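Local coordinates for uncharacterized protein Atu2129 (Agrobacterium tumefaciens, PDB 3DNH) that is of unknown function but forms a dimer and belongs to a split-barrel family related to CREG and the FMN-binding pyridoxamine 5'-phosphate oxidases, at residues V31-L36 / A170-D175; A42-L47 / Y55-N60; I89-A94 / L107-R112; S177-L182 / I219-I224; E199-A204 / G212-T217. All coordinates share one frame; numbering follows the deposited sequence. Where two conformers were deposited one is given.

Contact 1 of 5, residues V31-L36 / A170-D175; sequences VARDVL and ADLRTD
The side chain of Arg33 sets out with CG anti to its carbonyl carbon (chi1 -80°) and bends at chi3 (79°), a course that brings NE beside the backbone of Leu172, with NH2 at the edge of the guanidinium toward Thr174 OG1. Here helix 28-38 packs against the short, weakly bonded helix 169-172 and the extended chain after it, on the flank of a six-stranded antiparallel barrel consistent with the split barrel of FMN-binding relatives. Arg33 CD passes 3.3 Å from Asp171 O. Farther out, Arg33 NH2 donates to Thr174 OG1 at 2.9 Å through a bent bond (134°), the two side chains crossing at about a right angle, while the charge of Arg33 is met by a salt bridge to Asp222. The apolar contacts are Ala32 CB against Leu172 CD2 (3.7 Å) and Leu36 CD2 against Leu172 CB (4.3 Å); Ala32 and Leu36 also rest on Leu107 of the barrel. One water completes the polar side. Lying in the guanidinium plane, it accepts from Arg33 NE at 3.1 Å, donates to Leu172 O and hydrogen-bonds Thr174 OG1 at 2.8 Å.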
# COMPACT_ATOMS: atom_id res chain seq x y z
N VAL A 31 -7.45 13.27 11.92
CA VAL A 31 -6.64 12.10 11.57
C VAL A 31 -6.64 11.85 10.05
O VAL A 31 -5.59 11.57 9.44
CB VAL A 31 -7.12 10.81 12.32
CG1 VAL A 31 -6.47 9.57 11.75
CG2 VAL A 31 -6.84 10.90 13.80
N ALA A 32 -7.82 11.97 9.43
CA ALA A 32 -7.96 11.85 7.98
C ALA A 32 -7.14 12.87 7.19
O ALA A 32 -6.48 12.50 6.23
CB ALA A 32 -9.46 11.95 7.58
N ARG A 33 -7.20 14.14 7.57
CA ARG A 33 -6.50 15.21 6.87
C ARG A 33 -5.00 15.05 7.04
O ARG A 33 -4.23 15.39 6.14
CB ARG A 33 -7.01 16.59 7.31
CG ARG A 33 -8.33 16.95 6.62
CD ARG A 33 -8.84 18.34 7.00
NE ARG A 33 -8.11 19.36 6.24
CZ ARG A 33 -8.03 20.62 6.62
NH1 ARG A 33 -8.67 20.98 7.72
NH2 ARG A 33 -7.34 21.51 5.90
N ASP A 34 -4.59 14.50 8.17
CA ASP A 34 -3.18 14.22 8.41
C ASP A 34 -2.68 13.11 7.54
O ASP A 34 -1.62 13.23 6.94
CB ASP A 34 -2.92 13.88 9.88
CG ASP A 34 -1.52 14.27 10.32
OD1 ASP A 34 -1.12 15.44 10.07
OD2 ASP A 34 -0.84 13.43 10.94
N VAL A 35 -3.45 12.03 7.42
CA VAL A 35 -3.09 10.93 6.50
C VAL A 35 -3.07 11.43 5.07
O VAL A 35 -2.22 11.02 4.24
CB VAL A 35 -4.11 9.75 6.59
CG1 VAL A 35 -3.77 8.66 5.56
CG2 VAL A 35 -4.10 9.15 7.99
N LEU A 36 -4.06 12.27 4.75
CA LEU A 36 -4.14 12.84 3.43
C LEU A 36 -2.84 13.56 3.05
O LEU A 36 -2.31 13.37 1.92
CB LEU A 36 -5.31 13.80 3.31
CG LEU A 36 -5.46 14.59 2.01
CD1 LEU A 36 -5.86 13.74 0.83
CD2 LEU A 36 -6.52 15.69 2.30
N ALA A 170 -15.95 17.24 1.53
CA ALA A 170 -15.77 18.63 1.95
C ALA A 170 -14.92 18.75 3.21
O ALA A 170 -14.17 19.72 3.35
CB ALA A 170 -17.14 19.32 2.19
N ASP A 171 -15.06 17.78 4.12
CA ASP A 171 -14.30 17.78 5.38
C ASP A 171 -12.80 17.67 5.12
O ASP A 171 -11.99 18.14 5.90
CB ASP A 171 -14.69 16.59 6.26
CG ASP A 171 -15.97 16.83 7.05
OD1 ASP A 171 -16.41 17.99 7.23
OD2 ASP A 171 -16.54 15.81 7.49
N LEU A 172 -12.44 17.01 4.03
CA LEU A 172 -11.03 16.82 3.75
C LEU A 172 -10.40 18.00 3.05
O LEU A 172 -9.17 18.18 3.13
CB LEU A 172 -10.79 15.55 2.93
CG LEU A 172 -11.25 14.24 3.52
CD1 LEU A 172 -10.60 13.15 2.67
CD2 LEU A 172 -10.84 14.12 4.97
N ARG A 173 -11.19 18.78 2.31
CA ARG A 173 -10.64 19.88 1.52
C ARG A 173 -10.17 21.05 2.33
O ARG A 173 -10.76 21.36 3.36
CB ARG A 173 -11.65 20.40 0.51
CG ARG A 173 -11.45 19.81 -0.89
CD ARG A 173 -12.32 20.59 -1.90
NE ARG A 173 -13.58 21.03 -1.31
CZ ARG A 173 -14.70 20.30 -1.25
NH1 ARG A 173 -14.75 19.06 -1.75
NH2 ARG A 173 -15.78 20.82 -0.67
N THR A 174 -9.13 21.73 1.85
CA THR A 174 -8.76 23.01 2.45
C THR A 174 -9.40 24.19 1.75
O THR A 174 -9.19 24.40 0.57
CB THR A 174 -7.23 23.20 2.46
OG1 THR A 174 -6.65 22.09 3.11
CG2 THR A 174 -6.86 24.50 3.17
N ASP A 175 -10.15 25.00 2.49
CA ASP A 175 -10.85 26.12 1.90
C ASP A 175 -9.90 27.30 1.63
O ASP A 175 -9.30 27.85 2.55
CB ASP A 175 -12.00 26.52 2.82
CG ASP A 175 -12.93 27.55 2.19
OD1 ASP A 175 -12.69 28.01 1.05
OD2 ASP A 175 -13.93 27.88 2.86
O HOH W 1 -6.90 19.29 3.41

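Contact 2 of 5, residues A42-L47 / Y55-N60; sequences AALATL and YTTATN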
# COMPACT_ATOMS: atom_id res chain seq x y z
N ALA A 42 0.08 5.19 -2.19
CA ALA A 42 -1.34 4.92 -2.24
C ALA A 42 -1.63 3.63 -3.02
O ALA A 42 -0.99 3.36 -4.01
CB ALA A 42 -2.04 6.08 -2.94
N ALA A 43 -2.56 2.83 -2.51
CA ALA A 43 -3.19 1.80 -3.29
C ALA A 43 -4.18 2.50 -4.23
O ALA A 43 -4.84 3.47 -3.87
CB ALA A 43 -3.92 0.85 -2.34
N LEU A 44 -4.25 2.02 -5.47
CA LEU A 44 -5.11 2.60 -6.48
C LEU A 44 -5.85 1.42 -7.09
O LEU A 44 -5.20 0.46 -7.56
CB LEU A 44 -4.25 3.19 -7.62
CG LEU A 44 -4.79 4.26 -8.59
CD1 LEU A 44 -4.19 4.10 -10.02
CD2 LEU A 44 -6.30 4.46 -8.62
N ALA A 45 -7.17 1.52 -7.09
CA ALA A 45 -8.03 0.55 -7.72
C ALA A 45 -8.78 1.17 -8.90
O ALA A 45 -9.29 2.30 -8.84
CB ALA A 45 -9.01 -0.06 -6.70
N THR A 46 -8.94 0.34 -9.92
CA THR A 46 -9.40 0.73 -11.22
C THR A 46 -10.33 -0.44 -11.62
O THR A 46 -10.33 -1.50 -10.97
CB THR A 46 -8.06 0.88 -11.97
OG1 THR A 46 -7.73 2.24 -12.29
CG2 THR A 46 -7.68 -0.17 -12.92
N LEU A 47 -11.15 -0.25 -12.66
CA LEU A 47 -12.07 -1.32 -13.09
C LEU A 47 -11.69 -1.87 -14.46
O LEU A 47 -11.44 -1.12 -15.41
CB LEU A 47 -13.54 -0.84 -13.11
CG LEU A 47 -14.24 -0.38 -11.81
CD1 LEU A 47 -15.61 0.24 -12.15
CD2 LEU A 47 -14.43 -1.54 -10.81
N TYR A 55 -8.98 -3.82 -10.42
CA TYR A 55 -7.59 -4.01 -10.76
C TYR A 55 -6.81 -3.00 -9.93
O TYR A 55 -7.12 -1.82 -9.95
CB TYR A 55 -7.33 -3.82 -12.29
CG TYR A 55 -5.86 -3.88 -12.63
CD1 TYR A 55 -5.24 -5.11 -12.89
CD2 TYR A 55 -5.06 -2.72 -12.63
CE1 TYR A 55 -3.88 -5.18 -13.19
CE2 TYR A 55 -3.70 -2.79 -12.93
CZ TYR A 55 -3.12 -4.01 -13.20
OH TYR A 55 -1.77 -4.07 -13.46
N THR A 56 -5.80 -3.46 -9.20
CA THR A 56 -5.06 -2.62 -8.28
C THR A 56 -3.63 -2.37 -8.71
O THR A 56 -3.00 -3.20 -9.40
CB THR A 56 -5.06 -3.20 -6.85
OG1 THR A 56 -4.63 -4.57 -6.89
CG2 THR A 56 -6.42 -3.13 -6.25
N THR A 57 -3.09 -1.23 -8.27
CA THR A 57 -1.64 -0.96 -8.33
C THR A 57 -1.22 -0.15 -7.11
O THR A 57 -2.06 0.18 -6.27
CB THR A 57 -1.18 -0.31 -9.71
OG1 THR A 57 0.26 -0.33 -9.79
CG2 THR A 57 -1.68 1.13 -9.89
N ALA A 58 0.08 0.13 -7.00
CA ALA A 58 0.61 1.10 -6.05
C ALA A 58 1.17 2.31 -6.80
O ALA A 58 1.82 2.16 -7.83
CB ALA A 58 1.71 0.48 -5.16
N THR A 59 0.93 3.50 -6.26
CA THR A 59 1.40 4.72 -6.93
C THR A 59 1.79 5.79 -5.90
O THR A 59 1.54 5.61 -4.71
CB THR A 59 0.35 5.25 -7.96
OG1 THR A 59 0.98 6.11 -8.91
CG2 THR A 59 -0.89 5.92 -7.29
N ASN A 60 2.43 6.87 -6.37
CA ASN A 60 2.85 7.96 -5.50
C ASN A 60 1.78 9.05 -5.53
O ASN A 60 1.20 9.35 -6.58
CB ASN A 60 4.16 8.57 -6.03
CG ASN A 60 5.29 7.56 -6.18
OD1 ASN A 60 5.55 6.72 -5.31
ND2 ASN A 60 6.07 7.72 -7.27
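Leu44 and Thr57 face each other as a hydrogen-bonded pair of an antiparallel beta hairpin, strands 41-47 and 54-63, which forms one part of the six-stranded barrel. Starting at Leu44 CB, the side chain touches Thr57 CG2 at 4.0 Å and has Thr59 CG2 somewhat farther off at 4.3 Å. CG stands anti to the backbone N (chi1 -160°), which carries the branch point away from the strand on the same side as the Thr57 side chain, the two lying side by side. At the tip the methyls divide: CD1 meets Thr57 CG2 at 3.9 Å, whereas CD2 turns toward Ile89 and Val91 of the next strand. Thr46 and Tyr55 repeat the side-by-side arrangement, with Thr46 CG2 near the plane of the phenol ring at its edge. The backbone evidence for the register is six hydrogen bonds, two in each of the pairs Ala42-Thr59, Leu44-Thr57 and Thr46-Tyr55; the interstrand angle of 152° records the twist. The other face of the sheet, bearing Ala43, Ala45, Thr56 and Ala58, is largely small and meets the second subunit. There Thr56 OG1 hydrogen-bonds Ser90 and Thr92 of that subunit, while within the hairpin Thr56 CG2 rests 4.0 Å from Ala45 CB.

Contact 3 of 5, residues I89-A94 / L107-R112; sequences ISVTLA and LTLVGR
Thr92 and Thr108 adopt matching conformations, each with OG1 anti to its own carbonyl carbon (chi1 -60° in Thr92), and the two hydroxyl oxygens, Thr92 OG1 and Thr108 OG1, come within 3.0 Å as the side chains cross obliquely. Next along the same face, Ser90 holds OG anti to its backbone N (chi1 -178°), which places the hydroxyl against two methyls, 3.4 Å from Thr108 CG2 and 3.6 Å from Val110 CG2. The hydroxyls of Ser90, Thr92 and Thr108, all on buried residues, find hydrogen-bonding partners across the dimer interface on Thr56 of the second subunit, Thr108 OG1 pairing with the backbone oxygen of that residue. The strands are neighbours in the closed antiparallel barrel, 88-93 running beside 106-115 at 162°, and six backbone hydrogen bonds tie the pairs Ile89-Gly111, Val91-Leu109 and Leu93-Leu107. On the face bearing these three pairs the groups are apolar. There Val91 CG2 comes 3.8 Å from Leu109 CB, and the Leu109 tip keeps to the same methyl, its CD1 lying 4.1 Å from Val91 CG2. Leu107 and Leu93 both reach helix 28-38, where each touches Val35. At the far end Ile89 CG1 passes 3.9 Å from Gly111 O, opposite a residue with no side chain on that face.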
# COMPACT_ATOMS: atom_id res chain seq x y z
N ILE A 89 -12.61 5.24 -9.59
CA ILE A 89 -11.41 4.72 -8.91
C ILE A 89 -11.57 4.78 -7.40
O ILE A 89 -12.47 5.46 -6.88
CB ILE A 89 -10.10 5.50 -9.30
CG1 ILE A 89 -10.10 6.98 -8.87
CG2 ILE A 89 -9.84 5.40 -10.83
CD1 ILE A 89 -8.65 7.63 -8.85
N SER A 90 -10.69 4.05 -6.69
CA SER A 90 -10.57 4.18 -5.24
C SER A 90 -9.08 4.24 -4.89
O SER A 90 -8.27 3.57 -5.51
CB SER A 90 -11.23 2.99 -4.53
OG SER A 90 -11.15 3.13 -3.11
N VAL A 91 -8.72 5.04 -3.87
CA VAL A 91 -7.33 5.04 -3.36
C VAL A 91 -7.33 4.84 -1.86
O VAL A 91 -8.29 5.24 -1.20
CB VAL A 91 -6.55 6.36 -3.69
CG1 VAL A 91 -6.48 6.59 -5.17
CG2 VAL A 91 -7.22 7.58 -3.02
N THR A 92 -6.31 4.16 -1.36
CA THR A 92 -6.13 4.08 0.08
C THR A 92 -4.77 4.65 0.38
O THR A 92 -3.76 4.21 -0.15
CB THR A 92 -6.30 2.68 0.66
OG1 THR A 92 -7.64 2.25 0.37
CG2 THR A 92 -6.07 2.65 2.24
N LEU A 93 -4.79 5.67 1.23
CA LEU A 93 -3.60 6.30 1.72
C LEU A 93 -3.31 5.84 3.14
O LEU A 93 -4.23 5.74 3.97
CB LEU A 93 -3.78 7.80 1.65
CG LEU A 93 -3.56 8.44 0.29
CD1 LEU A 93 -4.60 7.99 -0.73
CD2 LEU A 93 -3.67 9.98 0.47
N ALA A 94 -2.04 5.54 3.43
CA ALA A 94 -1.67 5.19 4.79
C ALA A 94 -0.21 5.57 5.05
O ALA A 94 0.56 5.63 4.08
CB ALA A 94 -1.89 3.71 5.02
N LEU A 107 -6.88 5.78 5.09
CA LEU A 107 -7.85 6.67 4.50
C LEU A 107 -8.23 6.18 3.11
O LEU A 107 -7.36 6.09 2.23
CB LEU A 107 -7.32 8.11 4.51
CG LEU A 107 -8.08 9.13 3.68
CD1 LEU A 107 -9.39 9.49 4.43
CD2 LEU A 107 -7.23 10.35 3.46
N THR A 108 -9.50 5.81 2.94
CA THR A 108 -9.99 5.42 1.62
C THR A 108 -10.80 6.55 0.99
O THR A 108 -11.73 7.07 1.60
CB THR A 108 -10.80 4.09 1.67
OG1 THR A 108 -9.95 3.05 2.15
CG2 THR A 108 -11.27 3.70 0.27
N LEU A 109 -10.42 6.94 -0.23
CA LEU A 109 -11.12 7.98 -0.98
C LEU A 109 -11.63 7.37 -2.28
O LEU A 109 -10.86 6.80 -3.05
CB LEU A 109 -10.19 9.17 -1.26
CG LEU A 109 -9.39 9.77 -0.08
CD1 LEU A 109 -8.36 10.76 -0.62
CD2 LEU A 109 -10.32 10.50 0.89
N VAL A 110 -12.95 7.45 -2.48
CA VAL A 110 -13.59 6.91 -3.66
C VAL A 110 -14.06 8.06 -4.54
O VAL A 110 -14.65 9.00 -4.04
CB VAL A 110 -14.74 5.97 -3.26
CG1 VAL A 110 -15.50 5.46 -4.48
CG2 VAL A 110 -14.20 4.83 -2.39
N GLY A 111 -13.81 7.99 -5.85
CA GLY A 111 -14.31 9.04 -6.76
C GLY A 111 -13.93 8.83 -8.21
O GLY A 111 -13.91 7.69 -8.68
N ARG A 112 -13.66 9.92 -8.93
CA ARG A 112 -13.28 9.83 -10.35
C ARG A 112 -11.87 10.34 -10.61
O ARG A 112 -11.40 11.26 -9.96
CB ARG A 112 -14.31 10.52 -11.26
CG ARG A 112 -15.62 9.75 -11.34
CD ARG A 112 -16.74 10.52 -12.01
NE ARG A 112 -17.95 9.69 -11.94
CZ ARG A 112 -18.23 8.68 -12.78
NH1 ARG A 112 -19.33 7.97 -12.58
NH2 ARG A 112 -17.43 8.39 -13.81

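Contact 4 of 5, residues S177-L182 / I219-I224; sequences SGAEEL and IDPDGI
Leu182 and Ile219 approach with their side chains crossed at about a right angle, the methyl CD1 of Leu182 meeting CG2 of Ile219 at 4.2 Å. The Leu182 torsion chi1 (177°) sets CG anti to the backbone N and carries it off helix 180-194. The other branch, CD2, lies against the Asp220-Pro221 peptide link, 3.6 Å from both Asp220 C and Pro221 N. One turn earlier Ala179, the N-cap residue, presses CB against Pro221 CG at 3.5 Å, tighter than usual for two carbons. Pro221-Asp222 form the two-residue hairpin loop between strands 215-220 and 223-227, closed by Asp220 N to Gly223 O at 2.8 Å and the longer Gly223 N to Asp220 O at 3.3 Å. Within it Asp220 makes an Asx turn: OD1 uses its anti lone pair to accept from Asp222 N at 2.9 Å, with a weak second bond from Gly223 N. Phe247 of helix 244-254 packs on both Leu182 and Ile219. Since no hydrogen bond joins the two segments, their cohesion comes from van der Waals contact; the Asp220 carboxylate, which also forms a salt bridge with Arg234, is probably favoured in its ionised form.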
# COMPACT_ATOMS: atom_id res chain seq x y z
N SER A 177 -10.87 30.18 -0.10
CA SER A 177 -11.67 31.42 -0.11
C SER A 177 -11.30 32.29 1.04
O SER A 177 -11.15 31.79 2.15
CB SER A 177 -13.15 31.09 0.07
OG SER A 177 -13.50 30.06 -0.80
N GLY A 178 -11.13 33.59 0.80
CA GLY A 178 -10.75 34.51 1.88
C GLY A 178 -9.25 34.63 2.06
O GLY A 178 -8.78 35.59 2.65
N ALA A 179 -8.50 33.67 1.52
CA ALA A 179 -7.03 33.58 1.65
C ALA A 179 -6.23 33.87 0.37
O ALA A 179 -5.05 33.52 0.30
CB ALA A 179 -6.61 32.21 2.19
N GLU A 180 -6.84 34.54 -0.62
CA GLU A 180 -6.12 34.83 -1.88
C GLU A 180 -4.79 35.54 -1.68
O GLU A 180 -3.84 35.26 -2.40
CB GLU A 180 -6.99 35.58 -2.90
CG GLU A 180 -8.15 36.38 -2.33
CD GLU A 180 -9.26 35.49 -1.80
OE1 GLU A 180 -9.46 35.50 -0.58
OE2 GLU A 180 -9.91 34.77 -2.59
N GLU A 181 -4.70 36.46 -0.71
CA GLU A 181 -3.43 37.13 -0.39
C GLU A 181 -2.30 36.16 -0.01
O GLU A 181 -1.19 36.25 -0.55
CB GLU A 181 -3.61 38.23 0.68
CG GLU A 181 -2.35 38.36 1.56
CD GLU A 181 -2.05 39.77 2.05
OE1 GLU A 181 -2.90 40.67 1.83
OE2 GLU A 181 -0.97 39.96 2.64
N LEU A 182 -2.58 35.24 0.92
CA LEU A 182 -1.61 34.17 1.28
C LEU A 182 -1.23 33.30 0.08
O LEU A 182 -0.07 32.96 -0.14
CB LEU A 182 -2.24 33.25 2.33
CG LEU A 182 -1.38 32.05 2.75
CD1 LEU A 182 -0.19 32.51 3.59
CD2 LEU A 182 -2.21 31.03 3.53
N ILE A 219 2.27 25.80 1.30
CA ILE A 219 1.68 26.56 2.43
C ILE A 219 0.23 26.81 2.09
O ILE A 219 -0.08 27.16 0.95
CB ILE A 219 2.39 27.93 2.62
CG1 ILE A 219 3.90 27.71 2.89
CG2 ILE A 219 1.66 28.76 3.70
CD1 ILE A 219 4.77 28.94 2.73
N ASP A 220 -0.66 26.60 3.06
CA ASP A 220 -2.10 26.82 2.84
C ASP A 220 -2.71 27.48 4.09
O ASP A 220 -2.02 27.65 5.11
CB ASP A 220 -2.81 25.51 2.37
CG ASP A 220 -2.74 24.38 3.41
OD1 ASP A 220 -3.33 24.54 4.52
OD2 ASP A 220 -2.10 23.32 3.15
N PRO A 221 -3.97 27.91 4.02
CA PRO A 221 -4.49 28.56 5.22
C PRO A 221 -4.45 27.77 6.54
O PRO A 221 -4.48 28.37 7.63
CB PRO A 221 -5.96 28.87 4.84
CG PRO A 221 -5.90 29.04 3.36
CD PRO A 221 -4.95 27.95 2.90
N ASP A 222 -4.40 26.45 6.45
CA ASP A 222 -4.48 25.59 7.65
C ASP A 222 -3.11 25.06 8.12
O ASP A 222 -2.96 24.57 9.26
CB ASP A 222 -5.44 24.41 7.38
CG ASP A 222 -6.90 24.85 7.30
OD1 ASP A 222 -7.24 25.95 7.79
OD2 ASP A 222 -7.70 24.08 6.71
N GLY A 223 -2.12 25.21 7.26
CA GLY A 223 -0.76 24.79 7.64
C GLY A 223 0.20 24.61 6.48
O GLY A 223 0.00 25.17 5.41
N ILE A 224 1.23 23.79 6.70
CA ILE A 224 2.38 23.75 5.83
C ILE A 224 2.74 22.29 5.60
O ILE A 224 2.90 21.52 6.58
CB ILE A 224 3.64 24.47 6.47
CG1 ILE A 224 3.34 25.95 6.84
CG2 ILE A 224 4.90 24.32 5.50
CD1 ILE A 224 4.41 26.62 7.81

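Contact 5 of 5, residues E199-A204 / G212-T217; sequences EASRLA and GRWKIT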
# COMPACT_ATOMS: atom_id res chain seq x y z
N GLU A 199 15.57 25.66 8.50
CA GLU A 199 14.23 26.13 8.91
C GLU A 199 13.11 25.13 8.57
O GLU A 199 12.22 24.90 9.39
CB GLU A 199 13.90 27.49 8.33
CG GLU A 199 12.86 28.25 9.14
CD GLU A 199 13.49 29.06 10.30
OE1 GLU A 199 13.19 30.27 10.39
OE2 GLU A 199 14.30 28.54 11.13
N ALA A 200 13.15 24.52 7.38
CA ALA A 200 12.10 23.53 7.00
C ALA A 200 12.16 22.32 7.97
O ALA A 200 11.13 21.79 8.40
CB ALA A 200 12.28 23.10 5.62
N SER A 201 13.37 21.92 8.33
CA SER A 201 13.58 20.81 9.27
C SER A 201 13.09 21.17 10.69
O SER A 201 12.43 20.34 11.34
CB SER A 201 15.05 20.40 9.26
OG SER A 201 15.24 19.26 10.07
N ARG A 202 13.31 22.41 11.13
CA ARG A 202 12.70 22.89 12.39
C ARG A 202 11.17 22.79 12.39
O ARG A 202 10.56 22.41 13.41
CB ARG A 202 13.14 24.32 12.75
CG ARG A 202 14.54 24.37 13.33
CD ARG A 202 15.18 25.77 13.34
NE ARG A 202 14.30 26.79 13.94
CZ ARG A 202 14.71 27.85 14.65
NH1 ARG A 202 13.81 28.71 15.12
NH2 ARG A 202 16.01 28.04 14.91
N LEU A 203 10.56 23.14 11.28
CA LEU A 203 9.09 23.06 11.11
C LEU A 203 8.62 21.62 11.08
O LEU A 203 7.59 21.29 11.68
CB LEU A 203 8.61 23.78 9.83
CG LEU A 203 8.96 25.26 9.69
CD1 LEU A 203 8.59 25.76 8.30
CD2 LEU A 203 8.23 26.09 10.78
N ALA A 204 9.39 20.75 10.41
CA ALA A 204 9.04 19.34 10.35
C ALA A 204 9.11 18.70 11.74
O ALA A 204 8.23 17.90 12.11
CB ALA A 204 9.90 18.62 9.37
N GLY A 212 16.29 16.04 9.31
CA GLY A 212 16.61 15.56 7.98
C GLY A 212 16.73 16.70 7.02
O GLY A 212 16.78 17.87 7.43
N ARG A 213 16.81 16.37 5.73
CA ARG A 213 16.90 17.41 4.72
C ARG A 213 15.48 17.64 4.23
O ARG A 213 15.01 17.00 3.27
CB ARG A 213 17.91 17.09 3.60
CG ARG A 213 19.39 16.79 4.09
CD ARG A 213 19.85 17.55 5.39
NE ARG A 213 20.07 19.01 5.26
CZ ARG A 213 19.47 19.96 6.00
NH1 ARG A 213 18.58 19.65 6.93
NH2 ARG A 213 19.78 21.26 5.80
N TRP A 214 14.79 18.51 4.96
CA TRP A 214 13.39 18.90 4.69
C TRP A 214 13.25 20.11 3.77
O TRP A 214 14.10 21.00 3.77
CB TRP A 214 12.71 19.20 6.02
CG TRP A 214 12.50 17.98 6.82
CD1 TRP A 214 13.34 17.46 7.76
CD2 TRP A 214 11.41 17.05 6.70
NE1 TRP A 214 12.81 16.31 8.28
CE2 TRP A 214 11.63 16.02 7.64
CE3 TRP A 214 10.24 17.02 5.93
CZ2 TRP A 214 10.74 14.94 7.81
CZ3 TRP A 214 9.35 15.97 6.10
CH2 TRP A 214 9.60 14.95 7.04
N LYS A 215 12.16 20.14 3.01
CA LYS A 215 11.74 21.33 2.26
C LYS A 215 10.25 21.54 2.45
O LYS A 215 9.50 20.57 2.55
CB LYS A 215 12.04 21.16 0.77
CG LYS A 215 13.57 21.21 0.38
CD LYS A 215 14.18 22.63 0.60
CE LYS A 215 15.72 22.67 0.47
NZ LYS A 215 16.38 23.98 0.87
N ILE A 216 9.82 22.81 2.53
CA ILE A 216 8.42 23.18 2.42
C ILE A 216 7.98 22.95 1.02
O ILE A 216 8.64 23.42 0.09
CB ILE A 216 8.19 24.63 2.74
CG1 ILE A 216 8.58 24.88 4.20
CG2 ILE A 216 6.71 25.06 2.44
CD1 ILE A 216 8.61 26.31 4.58
N THR A 217 6.90 22.19 0.86
CA THR A 217 6.35 21.91 -0.45
C THR A 217 5.13 22.77 -0.73
O THR A 217 4.85 23.07 -1.90
CB THR A 217 6.03 20.39 -0.67
OG1 THR A 217 5.10 19.94 0.33
CG2 THR A 217 7.34 19.57 -0.54
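Ala204 CB sits over the face of the Trp214 indole, 3.5 Å from the centroid of the five-membered ring and only 14° off its normal, a CH-pi contact. Trp214 CG is anti to the carbonyl carbon, and chi2 of 92° turns the ring about perpendicular to the plane of CA, CB and CG. One turn earlier along helix 199-206, Ala200 CB meets Trp214 CB at 3.9 Å and comes 3.3 Å from Trp214 O. The apolar layer continues through Leu203 CD1, 3.8 Å from Ile216 CD1, the two side chains crossing at a slant, and Leu203 also touches Leu235. Toward the polar edge, Ser201 OG lies 3.5 Å from Trp214 CD1; its bond to Gly212 O is weak and unsettled, and Thr211 OG1 is a further partner. Gly212 O is more closely engaged by Arg213 NH1, at 2.6 Å with a bent N-H...O angle of 132°. The indole NE1 donates to Lys210 O. The small Ala200 and Ala204 are consistent with the 7.6 Å approach of the axes of helix 199-204 and strand 215-217. This is two-layer alpha-beta packing, helix 199-206 on one face of a three-stranded antiparallel sheet with 215-220 as an outer strand.

Overall arrangement
Contacts 2 and 3 belong to one barrel, their centres 9 Å apart, joined where Ala45 N probably bonds Ser90 O (2.8 Å); both also face the second subunit. Contact 1 bridges barrel and three-stranded sheet: it leans on the barrel, with Val35 CG1 3.7 Å from Leu107 CB, and reaches the sheet through the salt bridge of Arg33 NH2 with Asp222 OD2 (2.7 Å) in contact 4. Contacts 4 and 5 share strand 215-220 and touch where Ile224 CG2 meets Ile216 CG2 at 3.6 Å. Contacts 2 and 4 lie on opposite sides of the chain's centre, their own centres 31 Å apart. In FMN-binding relatives the cofactor lies at the dimer interface; no such site is established here.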